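Local coordinates for membrane-fusion protein (Streptococcus pneumoniae, PDB 5XU0) that probably acts as the membrane-fusion protein of a MacAB-like efflux pump, forming part of the channel for export from the cell, at residues N176-L188 with T235-G247. The protein carries 2 engineered substitutions. Residues are numbered along the deposited sequence; the frame is centred on the assembly and turned at random.
Sequences NLQVKGELSEYNL and TGSKYPYTIDVTG
Tyr241 lies across Gly181, a worked example of how a glycine in a β-strand makes room for an aromatic ring on the neighbouring strand. The side chain can be followed outward from CB, which meets CG and CD1 of Leu183. With chi1 at 81°, CG sits between the backbone N and the carbonyl carbon, near Leu183 CD2, and this turns the ring back over strand 178-183. Tyr241 CD1 faces C and O of Gly181, and Leu183 CD2 comes within 3.4 Å of Tyr241 CD1; CE1 rests against N and CA of the glycine, and CZ lies near the same N. The Gly181 N lies 3.2 Å above the ring plane, displaced toward the rim. At the tip, OH reaches beyond strand 178-183 to a hydrogen bond with Ser6 O on strand 3-10. Tyr241 and Gly181 also pair through their backbones, Gly181 N to Tyr241 O and Tyr241 N to Gly181 O. They belong to the closed six-stranded antiparallel barrel, consistent with the β-barrel domain of membrane-fusion proteins, where strand 178-183 runs between strands 3-10 and 239-246. On the ring's face of the sheet Val179 packs on Ile243, and Met260 of strand 257-262 touches both of these and Tyr241. Beyond the strand, Ser184 and Asn187 form a capping box at the start of helix 185-190. From this helix Leu188 sets CD1 over the centre of the Tyr239 ring, a CH-pi contact of 3.4 Å to the centroid, only 9° off the normal. Glu185 OE2 accepts from Ser237 N at 2.9 Å through its anti lone pair, and Ser257 of the second subunit also bonds this oxygen. The Tyr239 hydroxyl hydrogen-bonds Gln254 O of that same neighbouring subunit.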
ATOM      1  N   ASN B 176      -0.252  21.717  32.888  1.00 99.68           N
ATOM      2  CA  ASN B 176       0.232  22.689  31.906  1.00 93.59           C
ATOM      3  C   ASN B 176      -0.785  22.890  30.783  1.00 94.61           C
ATOM      4  O   ASN B 176      -0.496  22.706  29.600  1.00 96.69           O
ATOM      5  CB  ASN B 176       1.587  22.278  31.331  1.00 84.33           C
ATOM      6  CG  ASN B 176       2.529  21.733  32.381  1.00103.21           C
ATOM      7  OD1 ASN B 176       2.332  21.937  33.579  1.00116.37           O
ATOM      8  ND2 ASN B 176       3.569  21.037  31.933  1.00113.13           N
ATOM      9  N   LEU B 177      -2.002  23.253  31.179  1.00 99.51           N
ATOM     10  CA  LEU B 177      -3.052  23.478  30.198  1.00 86.92           C
ATOM     11  C   LEU B 177      -2.822  24.793  29.460  1.00 85.53           C
ATOM     12  O   LEU B 177      -2.139  25.699  29.942  1.00 92.53           O
ATOM     13  CB  LEU B 177      -4.425  23.480  30.869  1.00 85.16           C
ATOM     14  CG  LEU B 177      -5.252  22.213  30.656  1.00 81.79           C
ATOM     15  CD1 LEU B 177      -4.478  20.999  31.118  1.00100.17           C
ATOM     16  CD2 LEU B 177      -6.582  22.304  31.386  1.00 77.63           C
ATOM     17  N   GLN B 178      -3.394  24.880  28.259  1.00 88.40           N
ATOM     18  CA  GLN B 178      -3.306  26.076  27.433  1.00 94.19           C
ATOM     19  C   GLN B 178      -4.672  26.333  26.809  1.00 86.78           C
ATOM     20  O   GLN B 178      -5.611  25.548  26.975  1.00 85.73           O
ATOM     21  CB  GLN B 178      -2.217  25.933  26.357  1.00 91.19           C
ATOM     22  CG  GLN B 178      -0.878  25.415  26.876  1.00 91.64           C
ATOM     23  CD  GLN B 178       0.231  25.486  25.841  1.00 91.23           C
ATOM     24  OE1 GLN B 178       1.245  26.152  26.047  1.00 91.88           O
ATOM     25  NE2 GLN B 178       0.048  24.786  24.727  1.00 78.69           N
ATOM     26  N   VAL B 179      -4.793  27.449  26.097  1.00 79.72           N
ATOM     27  CA  VAL B 179      -5.958  27.696  25.251  1.00 95.62           C
ATOM     28  C   VAL B 179      -5.463  28.208  23.906  1.00 88.23           C
ATOM     29  O   VAL B 179      -4.480  28.957  23.839  1.00 84.52           O
ATOM     30  CB  VAL B 179      -6.961  28.691  25.883  1.00102.72           C
ATOM     31  CG1 VAL B 179      -7.862  28.005  26.872  1.00 99.56           C
ATOM     32  CG2 VAL B 179      -6.250  29.779  26.593  1.00 92.59           C
ATOM     33  N   LYS B 180      -6.136  27.793  22.832  1.00 86.02           N
ATOM     34  CA  LYS B 180      -5.722  28.213  21.500  1.00 85.13           C
ATOM     35  C   LYS B 180      -6.909  28.659  20.663  1.00 90.65           C
ATOM     36  O   LYS B 180      -8.070  28.364  20.964  1.00 86.49           O
ATOM     37  CB  LYS B 180      -4.962  27.114  20.745  1.00 86.64           C
ATOM     38  CG  LYS B 180      -4.261  26.063  21.587  1.00 92.55           C
ATOM     39  CD  LYS B 180      -3.556  25.090  20.660  1.00 91.54           C
ATOM     40  CE  LYS B 180      -2.493  24.290  21.390  1.00100.98           C
ATOM     41  NZ  LYS B 180      -1.797  23.342  20.486  1.00 96.65           N
ATOM     42  N   GLY B 181      -6.580  29.367  19.591  1.00 80.66           N
ATOM     43  CA  GLY B 181      -7.561  29.706  18.582  1.00 77.88           C
ATOM     44  C   GLY B 181      -6.879  30.372  17.407  1.00 90.05           C
ATOM     45  O   GLY B 181      -5.700  30.133  17.146  1.00103.33           O
ATOM     46  N   GLU B 182      -7.619  31.228  16.705  1.00 77.22           N
ATOM     47  CA  GLU B 182      -7.065  31.974  15.582  1.00 86.05           C
ATOM     48  C   GLU B 182      -7.379  33.459  15.721  1.00 82.48           C
ATOM     49  O   GLU B 182      -8.231  33.874  16.510  1.00 76.27           O
ATOM     50  CB  GLU B 182      -7.593  31.455  14.238  1.00 99.46           C
ATOM     51  CG  GLU B 182      -7.139  30.057  13.876  1.00110.67           C
ATOM     52  CD  GLU B 182      -7.757  29.586  12.575  1.00138.90           C
ATOM     53  OE1 GLU B 182      -8.671  30.273  12.072  1.00135.73           O
ATOM     54  OE2 GLU B 182      -7.330  28.533  12.052  1.00148.01           O
ATOM     55  N   LEU B 183      -6.679  34.251  14.908  1.00 77.68           N
ATOM     56  CA  LEU B 183      -6.698  35.707  14.920  1.00 78.93           C
ATOM     57  C   LEU B 183      -6.916  36.248  13.516  1.00 81.21           C
ATOM     58  O   LEU B 183      -6.388  35.703  12.538  1.00 72.10           O
ATOM     59  CB  LEU B 183      -5.381  36.280  15.478  1.00 62.93           C
ATOM     60  CG  LEU B 183      -4.870  35.779  16.821  1.00 75.71           C
ATOM     61  CD1 LEU B 183      -3.641  36.586  17.234  1.00 76.84           C
ATOM     62  CD2 LEU B 183      -5.976  35.902  17.864  1.00 93.10           C
ATOM     63  N   SER B 184      -7.692  37.329  13.431  1.00 80.49           N
ATOM     64  CA  SER B 184      -7.864  38.043  12.178  1.00 75.72           C
ATOM     65  C   SER B 184      -6.545  38.668  11.731  1.00 74.13           C
ATOM     66  O   SER B 184      -5.579  38.770  12.495  1.00 74.15           O
ATOM     67  CB  SER B 184      -8.917  39.139  12.325  1.00 88.22           C
ATOM     68  OG  SER B 184      -8.440  40.199  13.144  1.00 87.95           O
ATOM     69  N   GLU B 185      -6.516  39.099  10.468  1.00 80.84           N
ATOM     70  CA  GLU B 185      -5.413  39.939  10.011  1.00 83.92           C
ATOM     71  C   GLU B 185      -5.331  41.213  10.842  1.00 88.47           C
ATOM     72  O   GLU B 185      -4.236  41.733  11.093  1.00 88.65           O
ATOM     73  CB  GLU B 185      -5.581  40.266   8.525  1.00 71.45           C
ATOM     74  CG  GLU B 185      -5.825  39.050   7.646  1.00 77.77           C
ATOM     75  CD  GLU B 185      -5.896  39.392   6.167  1.00 93.01           C
ATOM     76  OE1 GLU B 185      -5.440  40.490   5.784  1.00 91.53           O
ATOM     77  OE2 GLU B 185      -6.407  38.558   5.387  1.00 87.25           O
ATOM     78  N   TYR B 186      -6.482  41.719  11.294  1.00 89.17           N
ATOM     79  CA  TYR B 186      -6.505  42.902  12.146  1.00 86.37           C
ATOM     80  C   TYR B 186      -5.813  42.634  13.477  1.00 82.34           C
ATOM     81  O   TYR B 186      -4.977  43.426  13.926  1.00 87.36           O
ATOM     82  CB  TYR B 186      -7.947  43.352  12.383  1.00 87.78           C
ATOM     83  CG  TYR B 186      -8.646  43.920  11.167  1.00 85.83           C
ATOM     84  CD1 TYR B 186      -8.132  45.023  10.499  1.00 87.19           C
ATOM     85  CD2 TYR B 186      -9.827  43.360  10.696  1.00 85.25           C
ATOM     86  CE1 TYR B 186      -8.768  45.548   9.390  1.00 82.54           C
ATOM     87  CE2 TYR B 186     -10.472  43.879   9.589  1.00 80.26           C
ATOM     88  CZ  TYR B 186      -9.938  44.974   8.941  1.00 86.72           C
ATOM     89  OH  TYR B 186     -10.576  45.492   7.838  1.00 96.78           O
ATOM     90  N   ASN B 187      -6.153  41.513  14.124  1.00 77.91           N
ATOM     91  CA  ASN B 187      -5.608  41.213  15.446  1.00 77.09           C
ATOM     92  C   ASN B 187      -4.087  41.130  15.433  1.00 82.01           C
ATOM     93  O   ASN B 187      -3.445  41.379  16.460  1.00 83.55           O
ATOM     94  CB  ASN B 187      -6.194  39.904  15.975  1.00 69.11           C
ATOM     95  CG  ASN B 187      -7.686  39.987  16.230  1.00 81.69           C
ATOM     96  OD1 ASN B 187      -8.421  39.029  15.981  1.00 80.01           O
ATOM     97  ND2 ASN B 187      -8.141  41.129  16.736  1.00 86.91           N
ATOM     98  N   LEU B 188      -3.495  40.780  14.287  1.00 90.65           N
ATOM     99  CA  LEU B 188      -2.045  40.628  14.201  1.00 78.91           C
ATOM    100  C   LEU B 188      -1.314  41.929  14.509  1.00 88.10           C
ATOM    101  O   LEU B 188      -0.224  41.905  15.091  1.00 88.95           O
ATOM    102  CB  LEU B 188      -1.653  40.127  12.812  1.00 84.49           C
ATOM    103  CG  LEU B 188      -1.178  38.680  12.687  1.00 92.26           C
ATOM    104  CD1 LEU B 188      -0.761  38.388  11.256  1.00 91.75           C
ATOM    105  CD2 LEU B 188      -0.033  38.408  13.643  1.00 97.24           C
ATOM    106  N   THR B 235     -14.335  37.991   4.527  1.00116.15           N
ATOM    107  CA  THR B 235     -13.018  37.537   4.104  1.00115.98           C
ATOM    108  C   THR B 235     -11.969  37.793   5.185  1.00118.15           C
ATOM    109  O   THR B 235     -12.246  38.365   6.243  1.00110.01           O
ATOM    110  CB  THR B 235     -12.614  38.224   2.798  1.00115.38           C
ATOM    111  OG1 THR B 235     -11.215  38.027   2.562  1.00118.15           O
ATOM    112  CG2 THR B 235     -12.910  39.718   2.871  1.00112.02           C
ATOM    113  N   GLY B 236     -10.743  37.362   4.888  1.00103.77           N
ATOM    114  CA  GLY B 236      -9.622  37.486   5.798  1.00103.35           C
ATOM    115  C   GLY B 236      -9.005  36.144   6.139  1.00 91.19           C
ATOM    116  O   GLY B 236      -9.726  35.171   6.378  1.00 94.91           O
ATOM    117  N   SER B 237      -7.678  36.070   6.152  1.00 68.40           N
ATOM    118  CA  SER B 237      -6.997  34.858   6.580  1.00 93.79           C
ATOM    119  C   SER B 237      -6.784  34.887   8.091  1.00 90.93           C
ATOM    120  O   SER B 237      -6.775  35.947   8.721  1.00 91.44           O
ATOM    121  CB  SER B 237      -5.662  34.689   5.847  1.00 77.78           C
ATOM    122  OG  SER B 237      -4.794  35.780   6.091  1.00 87.00           O
ATOM    123  N   LYS B 238      -6.613  33.701   8.670  1.00 75.08           N
ATOM    124  CA  LYS B 238      -6.634  33.521  10.116  1.00 78.86           C
ATOM    125  C   LYS B 238      -5.333  32.884  10.585  1.00 79.46           C
ATOM    126  O   LYS B 238      -4.868  31.903   9.996  1.00 94.67           O
ATOM    127  CB  LYS B 238      -7.836  32.666  10.526  1.00 76.76           C
ATOM    128  CG  LYS B 238      -9.179  33.314  10.191  1.00 88.72           C
ATOM    129  CD  LYS B 238      -9.689  34.167  11.349  1.00101.07           C
ATOM    130  CE  LYS B 238     -10.380  35.439  10.868  1.00 87.85           C
ATOM    131  NZ  LYS B 238     -10.966  35.301   9.508  1.00106.49           N
ATOM    132  N   TYR B 239      -4.757  33.440  11.656  1.00 75.39           N
ATOM    133  CA  TYR B 239      -3.454  33.026  12.162  1.00 79.55           C
ATOM    134  C   TYR B 239      -3.592  32.403  13.541  1.00 79.46           C
ATOM    135  O   TYR B 239      -4.163  33.035  14.435  1.00 81.85           O
ATOM    136  CB  TYR B 239      -2.506  34.227  12.237  1.00 78.53           C
ATOM    137  CG  TYR B 239      -2.409  35.012  10.953  1.00 78.86           C
ATOM    138  CD1 TYR B 239      -1.390  34.764  10.046  1.00 82.60           C
ATOM    139  CD2 TYR B 239      -3.335  35.999  10.646  1.00 75.21           C
ATOM    140  CE1 TYR B 239      -1.295  35.476   8.871  1.00 86.64           C
ATOM    141  CE2 TYR B 239      -3.250  36.715   9.469  1.00 81.64           C
ATOM    142  CZ  TYR B 239      -2.227  36.451   8.587  1.00 84.65           C
ATOM    143  OH  TYR B 239      -2.135  37.163   7.414  1.00 88.78           O
ATOM    144  N   PRO B 240      -3.071  31.202  13.772  1.00 87.09           N
ATOM    145  CA  PRO B 240      -3.268  30.559  15.079  1.00 82.72           C
ATOM    146  C   PRO B 240      -2.456  31.219  16.186  1.00 72.30           C
ATOM    147  O   PRO B 240      -1.320  31.654  15.982  1.00 77.58           O
ATOM    148  CB  PRO B 240      -2.800  29.119  14.833  1.00 81.38           C
ATOM    149  CG  PRO B 240      -1.815  29.231  13.727  1.00 78.70           C
ATOM    150  CD  PRO B 240      -2.278  30.366  12.853  1.00 79.07           C
ATOM    151  N   TYR B 241      -3.065  31.294  17.371  1.00 79.45           N
ATOM    152  CA  TYR B 241      -2.427  31.784  18.587  1.00 81.57           C
ATOM    153  C   TYR B 241      -2.649  30.770  19.699  1.00 82.36           C
ATOM    154  O   TYR B 241      -3.661  30.050  19.719  1.00 82.74           O
ATOM    155  CB  TYR B 241      -2.997  33.134  19.044  1.00 79.65           C
ATOM    156  CG  TYR B 241      -4.285  32.957  19.812  1.00 82.32           C
ATOM    157  CD1 TYR B 241      -5.478  32.798  19.140  1.00 80.52           C
ATOM    158  CD2 TYR B 241      -4.310  32.922  21.202  1.00 71.50           C
ATOM    159  CE1 TYR B 241      -6.661  32.617  19.809  1.00 78.76           C
ATOM    160  CE2 TYR B 241      -5.501  32.732  21.886  1.00 79.61           C
ATOM    161  CZ  TYR B 241      -6.676  32.579  21.179  1.00 83.34           C
ATOM    162  OH  TYR B 241      -7.871  32.399  21.834  1.00 93.37           O
ATOM    163  N   THR B 242      -1.706  30.731  20.641  1.00 82.96           N
ATOM    164  CA  THR B 242      -1.839  29.893  21.826  1.00 95.30           C
ATOM    165  C   THR B 242      -1.340  30.682  23.030  1.00 87.56           C
ATOM    166  O   THR B 242      -0.281  31.324  22.963  1.00 92.52           O
ATOM    167  CB  THR B 242      -1.022  28.577  21.736  1.00 79.05           C
ATOM    168  OG1 THR B 242       0.363  28.888  21.895  1.00107.95           O
ATOM    169  CG2 THR B 242      -1.151  27.905  20.389  1.00101.48           C
ATOM    170  N   ILE B 243      -2.100  30.629  24.128  1.00 74.49           N
ATOM    171  CA  ILE B 243      -1.673  31.235  25.383  1.00 94.00           C
ATOM    172  C   ILE B 243      -1.619  30.158  26.462  1.00 92.43           C
ATOM    173  O   ILE B 243      -2.411  29.203  26.472  1.00 88.87           O
ATOM    174  CB  ILE B 243      -2.580  32.410  25.833  1.00100.05           C
ATOM    175  CG1 ILE B 243      -3.791  31.903  26.614  1.00 89.28           C
ATOM    176  CG2 ILE B 243      -3.026  33.256  24.655  1.00 97.19           C
ATOM    177  CD1 ILE B 243      -4.800  32.970  26.959  1.00 98.82           C
ATOM    178  N   ASP B 244      -0.656  30.327  27.372  1.00 95.47           N
ATOM    179  CA  ASP B 244      -0.448  29.438  28.509  1.00 95.17           C
ATOM    180  C   ASP B 244      -1.187  30.001  29.716  1.00 93.48           C
ATOM    181  O   ASP B 244      -0.975  31.161  30.091  1.00 95.91           O
ATOM    182  CB  ASP B 244       1.041  29.294  28.829  1.00 84.80           C
ATOM    183  CG  ASP B 244       1.874  28.956  27.609  1.00105.45           C
ATOM    184  OD1 ASP B 244       2.785  28.104  27.717  1.00102.99           O
ATOM    185  OD2 ASP B 244       1.612  29.537  26.539  1.00112.28           O
ATOM    186  N   VAL B 245      -2.045  29.182  30.327  1.00 86.22           N
ATOM    187  CA  VAL B 245      -2.787  29.633  31.497  1.00 83.52           C
ATOM    188  C   VAL B 245      -1.838  29.768  32.678  1.00 88.54           C
ATOM    189  O   VAL B 245      -0.868  29.009  32.819  1.00107.78           O
ATOM    190  CB  VAL B 245      -3.952  28.682  31.819  1.00 81.10           C
ATOM    191  CG1 VAL B 245      -4.693  28.313  30.552  1.00 91.15           C
ATOM    192  CG2 VAL B 245      -3.460  27.434  32.536  1.00101.60           C
ATOM    193  N   THR B 246      -2.097  30.758  33.521  1.00 92.97           N
ATOM    194  CA  THR B 246      -1.234  31.062  34.647  1.00 82.08           C
ATOM    195  C   THR B 246      -2.078  31.094  35.910  1.00101.12           C
ATOM    196  O   THR B 246      -3.307  31.205  35.857  1.00 97.63           O
ATOM    197  CB  THR B 246      -0.508  32.402  34.459  1.00 80.15           C
ATOM    198  OG1 THR B 246      -1.452  33.475  34.551  1.00 86.03           O
ATOM    199  CG2 THR B 246       0.163  32.449  33.095  1.00 77.36           C
ATOM    200  N   GLY B 247      -1.406  30.999  37.049  1.00102.00           N
ATOM    201  CA  GLY B 247      -2.114  30.966  38.308  1.00102.10           C
ATOM    202  C   GLY B 247      -2.885  29.669  38.498  1.00105.96           C
ATOM    203  O   GLY B 247      -2.705  28.675  37.791  1.00101.06           O
TER